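Periplasmic binding protein (Veillonella parvula, PDB 4OVK) probably serves as the periplasmic solute-binding component of an ABC transporter, for a ligand that is not established. Local coordinates at residues I14-D19 with D24-K29; I39-I44 with R141-I146; Y46-S51 with E154-Y159; F90-E95 with P112-K117; D103-W108 with K116-L121. All blocks are in the same frame, centred on the assembly; numbering follows the deposited sequence. Where two conformers were deposited one is given.

Overall arrangement
All five contacts lie in or against the half of the protein built on the parallel sheet 55-57, 34-36, 104-108, 125-128; helix 150-170 of contact 3 leads on toward the second half. Contact 1, an N-terminal hairpin, lies about 27 Å from the chain's centre and joins contact 2 through K15 NZ; their centres are about 15 Å apart. Contacts 2 and 3 both use helix 41-49, sit about 9 Å apart between centres, and are tied by a salt bridge from R141 to E154. Contacts 4 and 5 share helix 112-120, about 7 Å between centres, on the other side of strand 104-108 from L143 and I146 of contact 2. Contacts 3 and 4 are separate, about 16 Å between nearest atoms.

Contact 1: residues I14-D19 with D24-K29; sequences IKVVTD and DVSMKK
K15 and M27 form one hydrogen-bonded pair of an antiparallel beta hairpin, and V17 and V25 form the next. K15 N meets M27 O at 2.8 Å in a nearly straight bond, and M27 N returns one to K15 O; V17 and V25 exchange bonds likewise. On the face shared by K15, V17, V25 and M27, the selenomethionine bends at its last torsion (chi3 68°), bringing its CE to 4.2 Å from V17 CB. Its CG lies 3.9 Å from K15 CG. The reverse face carries T18, whose OG1 donates to D24 OD1 over 2.7 Å, the two side chains lying side by side, while V16 CG1 rests on D24 CB at 3.8 Å. K15 starts with CG wedged between its own N and carbonyl carbon (chi1 66°) and then runs out extended, which delivers NZ to K29 O at 2.8 Å.

Farther out, the same ammonium group also bonds to the carbonyls of K145 and I146 and makes a salt bridge with D148, at the C-terminal end of helix 133-147. With a methionine in place of K15, D148 would probably lose its counter-charge and three carbonyl oxygens a common donor. V25 and M27 meanwhile pack on P124 and V126. A carboxylate, several carbonyls and a helix C-terminus around one amine would be expected to favour its charged form.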
# COMPACT_ATOMS: atom_id res chain seq x y z
N ILE A 14 17.49 -1.85 28.64
CA ILE A 14 16.07 -2.11 28.34
C ILE A 14 15.30 -0.82 28.07
O ILE A 14 15.59 0.21 28.65
CB ILE A 14 15.39 -2.84 29.54
CG1 ILE A 14 16.05 -4.20 29.79
CG2 ILE A 14 13.89 -2.99 29.32
CD1 ILE A 14 15.95 -5.19 28.64
N LYS A 15 14.32 -0.88 27.17
CA LYS A 15 13.35 0.22 27.01
C LYS A 15 11.93 -0.32 26.94
O LYS A 15 11.72 -1.50 26.67
CB LYS A 15 13.64 1.05 25.75
CG LYS A 15 13.44 0.31 24.44
CD LYS A 15 13.90 1.16 23.26
CE LYS A 15 13.78 0.41 21.93
NZ LYS A 15 14.63 1.07 20.90
N VAL A 16 10.97 0.56 27.19
CA VAL A 16 9.56 0.21 27.19
C VAL A 16 8.84 1.04 26.14
O VAL A 16 8.91 2.27 26.14
CB VAL A 16 8.92 0.47 28.57
CG1 VAL A 16 7.43 0.15 28.54
CG2 VAL A 16 9.64 -0.33 29.64
N VAL A 17 8.14 0.36 25.24
CA VAL A 17 7.40 1.00 24.19
C VAL A 17 5.94 0.62 24.34
O VAL A 17 5.62 -0.52 24.64
CB VAL A 17 7.93 0.57 22.81
CG1 VAL A 17 7.18 1.31 21.73
CG2 VAL A 17 9.41 0.88 22.69
N THR A 18 5.06 1.59 24.13
CA THR A 18 3.63 1.35 24.18
C THR A 18 3.15 1.08 22.75
O THR A 18 3.35 1.92 21.88
CB THR A 18 2.89 2.56 24.76
OG1 THR A 18 3.44 2.88 26.05
CG2 THR A 18 1.40 2.28 24.87
N ASP A 19 2.54 -0.08 22.51
CA ASP A 19 2.08 -0.44 21.16
C ASP A 19 0.66 0.08 20.91
O ASP A 19 0.12 0.84 21.72
CB ASP A 19 2.24 -1.94 20.86
CG ASP A 19 1.23 -2.83 21.57
OD1 ASP A 19 0.23 -2.31 22.10
OD2 ASP A 19 1.45 -4.08 21.58
N ASP A 24 2.25 -2.05 27.16
CA ASP A 24 3.64 -1.67 27.37
C ASP A 24 4.53 -2.89 27.15
O ASP A 24 4.32 -3.92 27.79
CB ASP A 24 3.85 -1.11 28.79
CG ASP A 24 3.32 0.30 28.96
OD1 ASP A 24 3.04 0.98 27.95
OD2 ASP A 24 3.19 0.73 30.12
N VAL A 25 5.48 -2.78 26.23
CA VAL A 25 6.34 -3.89 25.84
C VAL A 25 7.79 -3.55 26.13
O VAL A 25 8.32 -2.56 25.61
CB VAL A 25 6.23 -4.18 24.32
CG1 VAL A 25 7.10 -5.37 23.95
CG2 VAL A 25 4.78 -4.41 23.90
N SER A 26 8.44 -4.35 26.97
CA SER A 26 9.87 -4.22 27.25
C SER A 26 10.69 -4.91 26.18
O SER A 26 10.33 -5.97 25.72
CB SER A 26 10.22 -4.85 28.60
OG SER A 26 9.60 -4.12 29.63
N MSE A 27 11.81 -4.29 25.81
CA MSE A 27 12.70 -4.82 24.78
C MSE A 27 14.06 -4.20 24.97
O MSE A 27 14.22 -3.26 25.75
CB MSE A 27 12.13 -4.54 23.38
CG MSE A 27 12.08 -3.04 23.06
SE MSE A 27 11.19 -2.71 21.35
CE MSE A 27 9.39 -3.25 21.91
N LYS A 28 15.06 -4.71 24.26
CA LYS A 28 16.40 -4.13 24.31
C LYS A 28 16.36 -2.69 23.82
O LYS A 28 15.58 -2.34 22.92
CB LYS A 28 17.38 -4.94 23.47
CG LYS A 28 17.65 -6.33 24.04
CD LYS A 28 18.50 -7.18 23.12
CE LYS A 28 18.91 -8.45 23.86
NZ LYS A 28 19.21 -9.60 22.96
N LYS A 29 17.18 -1.84 24.42
CA LYS A 29 17.28 -0.44 24.02
C LYS A 29 17.73 -0.35 22.56
O LYS A 29 17.19 0.45 21.79
CB LYS A 29 18.25 0.31 24.96
CG LYS A 29 18.27 1.82 24.77
CD LYS A 29 18.59 2.55 26.07
CE LYS A 29 20.01 2.31 26.54
NZ LYS A 29 21.00 3.21 25.86

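Contact 2: residues I39-I44 with R141-I146; sequences IPWTSI and RLLGKI
P40 O takes two donors, S43 OG at 2.8 Å and, weakly, I44 N, at the start of the helix whose W41 and I44 both touch L143. This is helix 41-49, the connection between the parallel strands 34-36 and 55-57 in a beta-alpha-beta crossover, here meeting helix 133-147 across the lobe's interior. Across the interface the contact is wholly apolar, and a single methyl, L143 CD1, does the touching. It approaches the benzo edge of the indole in the ring plane, 3.7 Å from W41 CZ3, so it abuts the rim and does not lie over a face. The L143 chain turns its CG anti to the carbonyl carbon (chi1 -73°) and extends from there, which thrusts this methyl into the notch between W41 and I44. Its second methyl, CD2, is directed to I106 of the central sheet. On the other partner, I44 CG2 stands 3.9 Å from the same CD1, with the two side chains at about a right angle. I136, I140 and I128 add further apolar cover around W41 and I44. One face of the indole is occupied from within its own helix, where I44 CD1 sits 3.5 Å above the plane, over the ring centre.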
# COMPACT_ATOMS: atom_id res chain seq x y z
N ILE A 39 1.81 -8.26 6.32
CA ILE A 39 2.42 -8.30 4.99
C ILE A 39 2.98 -6.94 4.54
O ILE A 39 4.14 -6.87 4.12
CB ILE A 39 1.46 -8.90 3.94
CG1 ILE A 39 1.16 -10.37 4.28
CG2 ILE A 39 2.08 -8.79 2.55
CD1 ILE A 39 -0.02 -10.94 3.53
N PRO A 40 2.19 -5.86 4.62
CA PRO A 40 2.72 -4.57 4.14
C PRO A 40 3.79 -3.93 5.02
O PRO A 40 4.49 -2.98 4.61
CB PRO A 40 1.48 -3.66 4.11
CG PRO A 40 0.43 -4.34 4.90
CD PRO A 40 0.76 -5.79 5.01
N TRP A 41 3.91 -4.42 6.25
CA TRP A 41 4.78 -3.78 7.23
C TRP A 41 6.27 -4.06 7.04
O TRP A 41 7.09 -3.39 7.66
CB TRP A 41 4.27 -4.05 8.67
CG TRP A 41 3.06 -3.19 8.89
CD1 TRP A 41 1.78 -3.46 8.47
CD2 TRP A 41 3.03 -1.88 9.46
NE1 TRP A 41 0.95 -2.40 8.79
CE2 TRP A 41 1.70 -1.42 9.40
CE3 TRP A 41 3.99 -1.06 10.06
CZ2 TRP A 41 1.31 -0.17 9.89
CZ3 TRP A 41 3.60 0.19 10.54
CH2 TRP A 41 2.27 0.62 10.44
N THR A 42 6.63 -5.01 6.16
CA THR A 42 8.04 -5.20 5.82
C THR A 42 8.53 -3.97 5.08
O THR A 42 9.54 -3.37 5.44
CB THR A 42 8.28 -6.50 5.04
OG1 THR A 42 8.16 -7.61 5.93
CG2 THR A 42 9.67 -6.53 4.42
N SER A 43 7.77 -3.54 4.08
CA SER A 43 8.13 -2.31 3.36
C SER A 43 8.10 -1.08 4.28
O SER A 43 8.88 -0.15 4.11
CB SER A 43 7.21 -2.13 2.14
OG SER A 43 5.89 -1.84 2.50
N ILE A 44 7.19 -1.06 5.25
CA ILE A 44 7.10 0.09 6.15
C ILE A 44 8.30 0.15 7.12
O ILE A 44 8.83 1.22 7.38
CB ILE A 44 5.75 0.17 6.89
CG1 ILE A 44 4.60 0.28 5.87
CG2 ILE A 44 5.75 1.38 7.81
CD1 ILE A 44 3.20 0.09 6.44
N ARG A 141 5.06 5.75 13.93
CA ARG A 141 5.57 6.43 15.12
C ARG A 141 6.15 5.39 16.08
O ARG A 141 7.26 5.57 16.62
CB ARG A 141 4.48 7.26 15.77
CG ARG A 141 4.96 8.09 16.95
CD ARG A 141 3.96 9.15 17.32
NE ARG A 141 3.95 10.26 16.37
CZ ARG A 141 2.87 10.94 15.98
NH1 ARG A 141 3.00 11.93 15.11
NH2 ARG A 141 1.66 10.63 16.43
N LEU A 142 5.41 4.30 16.25
CA LEU A 142 5.86 3.17 17.06
C LEU A 142 7.18 2.60 16.53
O LEU A 142 8.12 2.38 17.30
CB LEU A 142 4.76 2.09 17.10
CG LEU A 142 5.08 0.72 17.71
CD1 LEU A 142 5.43 0.84 19.17
CD2 LEU A 142 3.89 -0.22 17.55
N LEU A 143 7.26 2.36 15.21
CA LEU A 143 8.51 1.87 14.62
C LEU A 143 9.69 2.82 14.87
O LEU A 143 10.82 2.37 15.08
CB LEU A 143 8.33 1.63 13.12
CG LEU A 143 7.49 0.41 12.78
CD1 LEU A 143 7.26 0.39 11.28
CD2 LEU A 143 8.16 -0.87 13.26
N GLY A 144 9.43 4.12 14.84
CA GLY A 144 10.45 5.11 15.14
C GLY A 144 11.04 4.95 16.54
O GLY A 144 12.23 5.11 16.73
N LYS A 145 10.19 4.60 17.50
CA LYS A 145 10.64 4.37 18.88
C LYS A 145 11.40 3.05 18.98
O LYS A 145 12.43 2.97 19.63
CB LYS A 145 9.46 4.37 19.84
CG LYS A 145 8.86 5.75 20.02
CD LYS A 145 8.12 5.90 21.33
CE LYS A 145 7.59 7.32 21.49
NZ LYS A 145 6.74 7.72 20.34
N ILE A 146 10.90 2.03 18.31
CA ILE A 146 11.57 0.72 18.30
C ILE A 146 12.96 0.80 17.67
O ILE A 146 13.95 0.30 18.22
CB ILE A 146 10.71 -0.32 17.57
CG1 ILE A 146 9.46 -0.61 18.42
CG2 ILE A 146 11.51 -1.60 17.29
CD1 ILE A 146 8.39 -1.40 17.71

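Contact 3: residues Y46-S51 with E154-Y159; sequences YAVDGS and EALISY
L156 fills the tight part of this contact, its CD1 methyl set against V48 and A47 on the last turn of helix 41-49. V48 CG2 lies 3.9 Å from that methyl, the side chains meeting at a slant, and A47 O is equally near it. A47 CB is a little farther, at 4.3 Å. The outer part of the leucine is stretched out (chi2 164°), and this carries CD1 across to the opposing helix. Buried on both sides, this junction relies on shape: methyl against methyl, with the backbone oxygen of A47 beside them. That carbonyl is also provided for, since Q152 NE2 donates to A47 O.

The looser side is at the flanks, where the far side of helix 150-170, at S158, faces solvent. Beyond V48 the other helix ends in a Schellman motif: S51 N reaches back to Y46 O at 3.2 Å, G50 N makes a weak bond to A47 O, and G50 has the positive phi (59°) that such a turn requires.

In the wider fold, L156 also leans on F313 and F317 of helix 306-318 and on V283, whereas V48 turns to I140 and L147 of helix 133-147. Helices 41-49, 133-147, 150-170 and 306-318 thus meet around this point.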
# COMPACT_ATOMS: atom_id res chain seq x y z
N TYR A 46 11.24 -1.01 6.43
CA TYR A 46 12.30 -0.55 5.54
C TYR A 46 12.29 0.99 5.40
O TYR A 46 13.32 1.64 5.48
CB TYR A 46 12.20 -1.23 4.16
CG TYR A 46 13.14 -0.62 3.18
CD1 TYR A 46 14.46 -1.04 3.10
CD2 TYR A 46 12.74 0.41 2.35
CE1 TYR A 46 15.35 -0.46 2.21
CE2 TYR A 46 13.61 0.99 1.45
CZ TYR A 46 14.91 0.56 1.39
OH TYR A 46 15.78 1.16 0.51
N ALA A 47 11.11 1.56 5.18
CA ALA A 47 10.98 2.99 4.99
C ALA A 47 11.41 3.79 6.23
O ALA A 47 12.10 4.79 6.11
CB ALA A 47 9.55 3.33 4.62
N VAL A 48 11.01 3.34 7.41
CA VAL A 48 11.35 4.05 8.63
C VAL A 48 12.86 3.95 8.92
O VAL A 48 13.47 4.94 9.28
CB VAL A 48 10.53 3.52 9.83
CG1 VAL A 48 10.96 4.23 11.11
CG2 VAL A 48 9.05 3.74 9.58
N ASP A 49 13.44 2.77 8.73
CA ASP A 49 14.86 2.58 9.00
C ASP A 49 15.73 3.07 7.84
O ASP A 49 16.94 3.17 8.00
CB ASP A 49 15.18 1.10 9.29
CG ASP A 49 16.36 0.93 10.24
OD1 ASP A 49 16.62 1.84 11.07
OD2 ASP A 49 17.03 -0.12 10.15
N GLY A 50 15.12 3.33 6.68
CA GLY A 50 15.87 3.66 5.46
C GLY A 50 16.82 2.56 5.05
O GLY A 50 17.83 2.81 4.41
N SER A 51 16.47 1.32 5.38
CA SER A 51 17.40 0.21 5.28
C SER A 51 16.68 -1.09 5.58
O SER A 51 15.73 -1.11 6.37
CB SER A 51 18.54 0.41 6.29
OG SER A 51 19.35 -0.73 6.40
N GLU A 154 8.88 10.73 12.16
CA GLU A 154 8.10 11.98 12.13
C GLU A 154 8.13 12.65 10.75
O GLU A 154 7.14 13.26 10.36
CB GLU A 154 8.52 12.95 13.23
CG GLU A 154 8.20 12.48 14.66
CD GLU A 154 6.72 12.14 14.91
OE1 GLU A 154 5.82 12.73 14.27
OE2 GLU A 154 6.46 11.29 15.79
N ALA A 155 9.24 12.55 10.02
CA ALA A 155 9.27 13.10 8.66
C ALA A 155 8.27 12.39 7.74
O ALA A 155 7.59 13.03 6.94
CB ALA A 155 10.67 13.04 8.08
N LEU A 156 8.15 11.07 7.88
CA LEU A 156 7.16 10.29 7.13
C LEU A 156 5.74 10.67 7.54
O LEU A 156 4.87 10.83 6.71
CB LEU A 156 7.38 8.78 7.33
CG LEU A 156 8.57 8.18 6.60
CD1 LEU A 156 8.93 6.81 7.15
CD2 LEU A 156 8.32 8.10 5.09
N ILE A 157 5.50 10.83 8.83
CA ILE A 157 4.17 11.17 9.31
C ILE A 157 3.78 12.57 8.85
O ILE A 157 2.64 12.77 8.41
CB ILE A 157 4.07 11.05 10.84
CG1 ILE A 157 4.20 9.57 11.25
CG2 ILE A 157 2.74 11.61 11.34
CD1 ILE A 157 4.62 9.39 12.69
N SER A 158 4.72 13.51 8.93
CA SER A 158 4.50 14.88 8.45
C SER A 158 4.19 14.92 6.96
O SER A 158 3.34 15.68 6.51
CB SER A 158 5.70 15.77 8.73
OG SER A 158 5.84 16.01 10.13
N TYR A 159 4.89 14.08 6.20
CA TYR A 159 4.65 13.96 4.77
C TYR A 159 3.21 13.52 4.51
O TYR A 159 2.52 14.12 3.70
CB TYR A 159 5.66 12.98 4.15
CG TYR A 159 5.66 12.94 2.64
CD1 TYR A 159 6.42 13.85 1.89
CD2 TYR A 159 4.91 12.00 1.96
CE1 TYR A 159 6.41 13.80 0.49
CE2 TYR A 159 4.90 11.95 0.58
CZ TYR A 159 5.63 12.86 -0.15
OH TYR A 159 5.60 12.76 -1.51

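Contact 4: residues F90-E95 with P112-K117; sequences FNVNFE and PEVAKK
V92 and V114 bring their CA atoms to 7.5 Å where the extended approach to helix 94-100 passes alongside the opening turns of helix 112-120. From this approach V92 sends CG2 to V114 CG1 at 3.9 Å, and the next contact down the chain is made by F94. The F94 ring is held like a plate. Over one face stands K117 CG, in a CH-pi contact 3.7 Å from the ring centroid and only 12° off its normal. The opposite face carries a backbone atom, V92 O, 3.5 Å above the plane and displaced toward the rim. V114 CG1 approaches the same ring obliquely, 4.1 Å from F94 CE1, and so bridges the phenyl group and V92.

K117 reaches the ring with its aliphatic part: CG lies anti to the backbone N (chi1 178°), and the chain then bends twice to carry NZ away, where the ammonium forms a salt bridge with E120. The polar end therefore leaves the ring while the methylenes stay on it. Replacing F94 by an alanine would probably strip K117 CG of its ring support and open a gap beside V114. Just before F94, N93 occupies the N-cap position, its OD1 accepting from E96 N and starting helix 94-100.

Outward from here, F94 also touches L118 of helix 112-120 and L121 just beyond its end. Beneath, V114 and A115 rest on I107, so helix 112-120 lies on strand 104-108 with one flank and meets F94 with another.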
# COMPACT_ATOMS: atom_id res chain seq x y z
N PHE A 90 -1.41 -16.34 9.12
CA PHE A 90 -0.71 -15.56 10.16
C PHE A 90 -0.39 -16.37 11.43
O PHE A 90 -0.08 -15.80 12.49
CB PHE A 90 -1.44 -14.24 10.46
CG PHE A 90 -1.59 -13.34 9.26
CD1 PHE A 90 -0.52 -12.58 8.81
CD2 PHE A 90 -2.80 -13.28 8.57
CE1 PHE A 90 -0.65 -11.76 7.69
CE2 PHE A 90 -2.93 -12.46 7.46
CZ PHE A 90 -1.86 -11.70 7.02
N ASN A 91 -0.43 -17.70 11.29
CA ASN A 91 -0.02 -18.58 12.37
C ASN A 91 1.49 -18.63 12.47
O ASN A 91 2.17 -18.90 11.50
CB ASN A 91 -0.55 -19.99 12.13
CG ASN A 91 -2.05 -20.05 12.17
OD1 ASN A 91 -2.68 -19.55 13.10
ND2 ASN A 91 -2.64 -20.64 11.14
N VAL A 92 2.00 -18.38 13.67
CA VAL A 92 3.43 -18.29 13.89
C VAL A 92 4.01 -19.65 14.26
O VAL A 92 3.46 -20.37 15.08
CB VAL A 92 3.75 -17.26 14.99
CG1 VAL A 92 5.22 -17.29 15.36
CG2 VAL A 92 3.35 -15.86 14.52
N ASN A 93 5.13 -20.00 13.63
CA ASN A 93 5.90 -21.17 14.01
C ASN A 93 6.85 -20.75 15.14
O ASN A 93 7.90 -20.15 14.90
CB ASN A 93 6.66 -21.70 12.79
CG ASN A 93 7.56 -22.88 13.12
OD1 ASN A 93 7.88 -23.16 14.27
ND2 ASN A 93 7.99 -23.58 12.08
N PHE A 94 6.46 -21.06 16.37
CA PHE A 94 7.19 -20.56 17.54
C PHE A 94 8.59 -21.17 17.67
O PHE A 94 9.50 -20.49 18.16
CB PHE A 94 6.39 -20.77 18.82
CG PHE A 94 5.09 -20.04 18.84
CD1 PHE A 94 5.05 -18.67 19.04
CD2 PHE A 94 3.90 -20.72 18.64
CE1 PHE A 94 3.84 -17.99 19.05
CE2 PHE A 94 2.69 -20.06 18.65
CZ PHE A 94 2.66 -18.69 18.85
N GLU A 95 8.76 -22.42 17.23
CA GLU A 95 10.10 -23.03 17.20
C GLU A 95 11.05 -22.22 16.29
O GLU A 95 12.18 -21.91 16.68
CB GLU A 95 10.03 -24.49 16.75
CG GLU A 95 11.40 -25.15 16.56
CD GLU A 95 11.32 -26.64 16.27
OE1 GLU A 95 10.28 -27.09 15.73
OE2 GLU A 95 12.29 -27.35 16.58
N PRO A 112 -3.45 -11.72 20.50
CA PRO A 112 -2.90 -11.58 21.85
C PRO A 112 -2.26 -12.87 22.37
O PRO A 112 -1.29 -12.81 23.13
CB PRO A 112 -4.12 -11.18 22.69
CG PRO A 112 -5.29 -11.72 21.95
CD PRO A 112 -4.92 -11.60 20.49
N GLU A 113 -2.78 -14.03 21.95
CA GLU A 113 -2.20 -15.32 22.35
C GLU A 113 -0.78 -15.50 21.80
O GLU A 113 0.06 -16.14 22.44
CB GLU A 113 -3.12 -16.49 21.96
CG GLU A 113 -3.10 -16.93 20.49
CD GLU A 113 -3.80 -15.96 19.53
OE1 GLU A 113 -4.35 -14.93 19.99
OE2 GLU A 113 -3.80 -16.23 18.31
N VAL A 114 -0.52 -14.94 20.61
CA VAL A 114 0.82 -14.95 20.02
C VAL A 114 1.75 -14.07 20.87
O VAL A 114 2.85 -14.48 21.22
CB VAL A 114 0.82 -14.47 18.55
CG1 VAL A 114 2.24 -14.41 17.98
CG2 VAL A 114 -0.06 -15.36 17.68
N ALA A 115 1.30 -12.86 21.21
CA ALA A 115 2.07 -11.98 22.09
C ALA A 115 2.46 -12.69 23.39
O ALA A 115 3.61 -12.64 23.82
CB ALA A 115 1.28 -10.73 22.43
N LYS A 116 1.50 -13.35 24.01
CA LYS A 116 1.72 -14.01 25.29
C LYS A 116 2.73 -15.17 25.18
O LYS A 116 3.61 -15.32 26.04
CB LYS A 116 0.40 -14.50 25.85
CG LYS A 116 0.49 -15.12 27.24
CD LYS A 116 -0.90 -15.54 27.71
CE LYS A 116 -0.84 -16.30 29.02
NZ LYS A 116 -2.15 -16.94 29.32
N LYS A 117 2.59 -15.99 24.14
CA LYS A 117 3.49 -17.12 23.95
C LYS A 117 4.89 -16.60 23.63
O LYS A 117 5.88 -17.11 24.16
CB LYS A 117 3.00 -18.07 22.86
CG LYS A 117 3.93 -19.25 22.57
CD LYS A 117 4.38 -20.04 23.80
CE LYS A 117 3.26 -20.89 24.37
NZ LYS A 117 3.50 -21.37 25.77

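Contact 5: residues D103-W108 with K116-L121; sequences DVVIIW and KKLKEL
The beta-alpha-beta unit formed by strand 104-108, helix 112-120 and strand 125-128 is closed here by V105 and I107 packing on L118, which joins the helix to its own preceding strand. L118 carries the helix side of the contact, and its CD1 methyl does the touching. V105 meets it with CB at 4.0 Å from L118 CD1, and its CG2 is a little farther, at 4.2 Å. The two side chains cross at about a right angle, the leucine coming down across the beta-branched valine. With chi1 at -175°, the two methyls of V105 straddle L118 CD1 at nearly equal distance, while CB is the nearest of the three carbons.

Every touching residue is buried, and the contact is carried by hydrocarbon alone. The strand presents its faces differently: V105 and I107 look at the helix, while I106 between them turns to V126 and I128 and to the far side of the sheet. The backbone of V105 bonds to P124 and V126, tying it to the next parallel strand, and V97 of helix 94-100 adds a second neighbour. L118 likewise reaches A125 on that strand, so the leucine spans both strands of the unit. A last, looser touch completes the seat of the leucine: I107 CG2 lies 4.5 Å from L118 CD1.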
# COMPACT_ATOMS: atom_id res chain seq x y z
N ASP A 103 14.83 -9.54 18.21
CA ASP A 103 14.69 -8.67 19.36
C ASP A 103 13.26 -8.19 19.53
O ASP A 103 12.88 -7.77 20.61
CB ASP A 103 15.60 -7.46 19.24
CG ASP A 103 17.05 -7.85 19.13
OD1 ASP A 103 17.48 -8.77 19.87
OD2 ASP A 103 17.75 -7.25 18.32
N VAL A 104 12.47 -8.21 18.45
CA VAL A 104 11.06 -7.84 18.52
C VAL A 104 10.36 -8.41 17.28
O VAL A 104 10.98 -8.55 16.22
CB VAL A 104 10.85 -6.30 18.65
CG1 VAL A 104 11.34 -5.57 17.43
CG2 VAL A 104 9.39 -5.94 18.94
N VAL A 105 9.10 -8.78 17.48
CA VAL A 105 8.24 -9.23 16.41
C VAL A 105 7.04 -8.30 16.32
O VAL A 105 6.39 -7.98 17.32
CB VAL A 105 7.74 -10.68 16.67
CG1 VAL A 105 6.93 -11.21 15.49
CG2 VAL A 105 8.93 -11.58 16.95
N ILE A 106 6.73 -7.87 15.10
CA ILE A 106 5.53 -7.08 14.85
C ILE A 106 4.42 -8.07 14.54
O ILE A 106 4.57 -8.91 13.64
CB ILE A 106 5.72 -6.11 13.66
CG1 ILE A 106 7.05 -5.34 13.76
CG2 ILE A 106 4.54 -5.15 13.55
CD1 ILE A 106 7.21 -4.50 15.01
N ILE A 107 3.32 -7.97 15.28
CA ILE A 107 2.15 -8.83 15.10
C ILE A 107 0.89 -7.98 14.99
O ILE A 107 0.94 -6.76 15.11
CB ILE A 107 1.99 -9.85 16.25
CG1 ILE A 107 1.77 -9.14 17.60
CG2 ILE A 107 3.19 -10.78 16.32
CD1 ILE A 107 1.43 -10.10 18.73
N TRP A 108 -0.25 -8.64 14.77
CA TRP A 108 -1.55 -7.98 14.71
C TRP A 108 -2.20 -7.88 16.08
O TRP A 108 -2.01 -8.76 16.94
CB TRP A 108 -2.49 -8.75 13.82
CG TRP A 108 -2.21 -8.67 12.35
CD1 TRP A 108 -1.93 -9.71 11.52
CD2 TRP A 108 -2.22 -7.50 11.53
NE1 TRP A 108 -1.76 -9.27 10.24
CE2 TRP A 108 -1.93 -7.91 10.22
CE3 TRP A 108 -2.44 -6.14 11.78
CZ2 TRP A 108 -1.86 -7.02 9.15
CZ3 TRP A 108 -2.36 -5.24 10.71
CH2 TRP A 108 -2.08 -5.69 9.42
N LYS A 116 1.50 -13.35 24.01
CA LYS A 116 1.72 -14.01 25.29
C LYS A 116 2.73 -15.17 25.18
O LYS A 116 3.61 -15.32 26.04
CB LYS A 116 0.40 -14.50 25.85
CG LYS A 116 0.49 -15.12 27.24
CD LYS A 116 -0.90 -15.54 27.71
CE LYS A 116 -0.84 -16.30 29.02
NZ LYS A 116 -2.15 -16.94 29.32
N LYS A 117 2.59 -15.99 24.14
CA LYS A 117 3.49 -17.12 23.95
C LYS A 117 4.89 -16.60 23.63
O LYS A 117 5.88 -17.11 24.16
CB LYS A 117 3.00 -18.07 22.86
CG LYS A 117 3.93 -19.25 22.57
CD LYS A 117 4.38 -20.04 23.80
CE LYS A 117 3.26 -20.89 24.37
NZ LYS A 117 3.50 -21.37 25.77
N LEU A 118 4.99 -15.58 22.78
CA LEU A 118 6.29 -15.02 22.46
C LEU A 118 6.99 -14.51 23.73
O LEU A 118 8.18 -14.75 23.91
CB LEU A 118 6.16 -13.91 21.41
CG LEU A 118 5.91 -14.41 19.99
CD1 LEU A 118 5.71 -13.22 19.06
CD2 LEU A 118 7.04 -15.30 19.50
N LYS A 119 6.23 -13.83 24.59
CA LYS A 119 6.76 -13.29 25.85
C LYS A 119 7.29 -14.42 26.72
O LYS A 119 8.36 -14.30 27.34
CB LYS A 119 5.67 -12.51 26.59
CG LYS A 119 6.14 -11.73 27.83
CD LYS A 119 4.99 -10.93 28.42
CE LYS A 119 5.32 -10.32 29.77
NZ LYS A 119 6.11 -9.07 29.64
N GLU A 120 6.56 -15.53 26.75
CA GLU A 120 6.96 -16.72 27.50
C GLU A 120 8.27 -17.30 26.94
O GLU A 120 9.04 -17.93 27.66
CB GLU A 120 5.80 -17.74 27.51
CG GLU A 120 4.60 -17.26 28.33
CD GLU A 120 3.29 -18.02 28.11
OE1 GLU A 120 3.19 -18.92 27.24
OE2 GLU A 120 2.32 -17.70 28.82
N LEU A 121 8.52 -17.06 25.66
CA LEU A 121 9.76 -17.49 25.01
C LEU A 121 10.87 -16.43 25.05
O LEU A 121 11.93 -16.63 24.47
CB LEU A 121 9.46 -17.89 23.56
CG LEU A 121 8.55 -19.12 23.43
CD1 LEU A 121 8.06 -19.28 22.00
CD2 LEU A 121 9.28 -20.37 23.89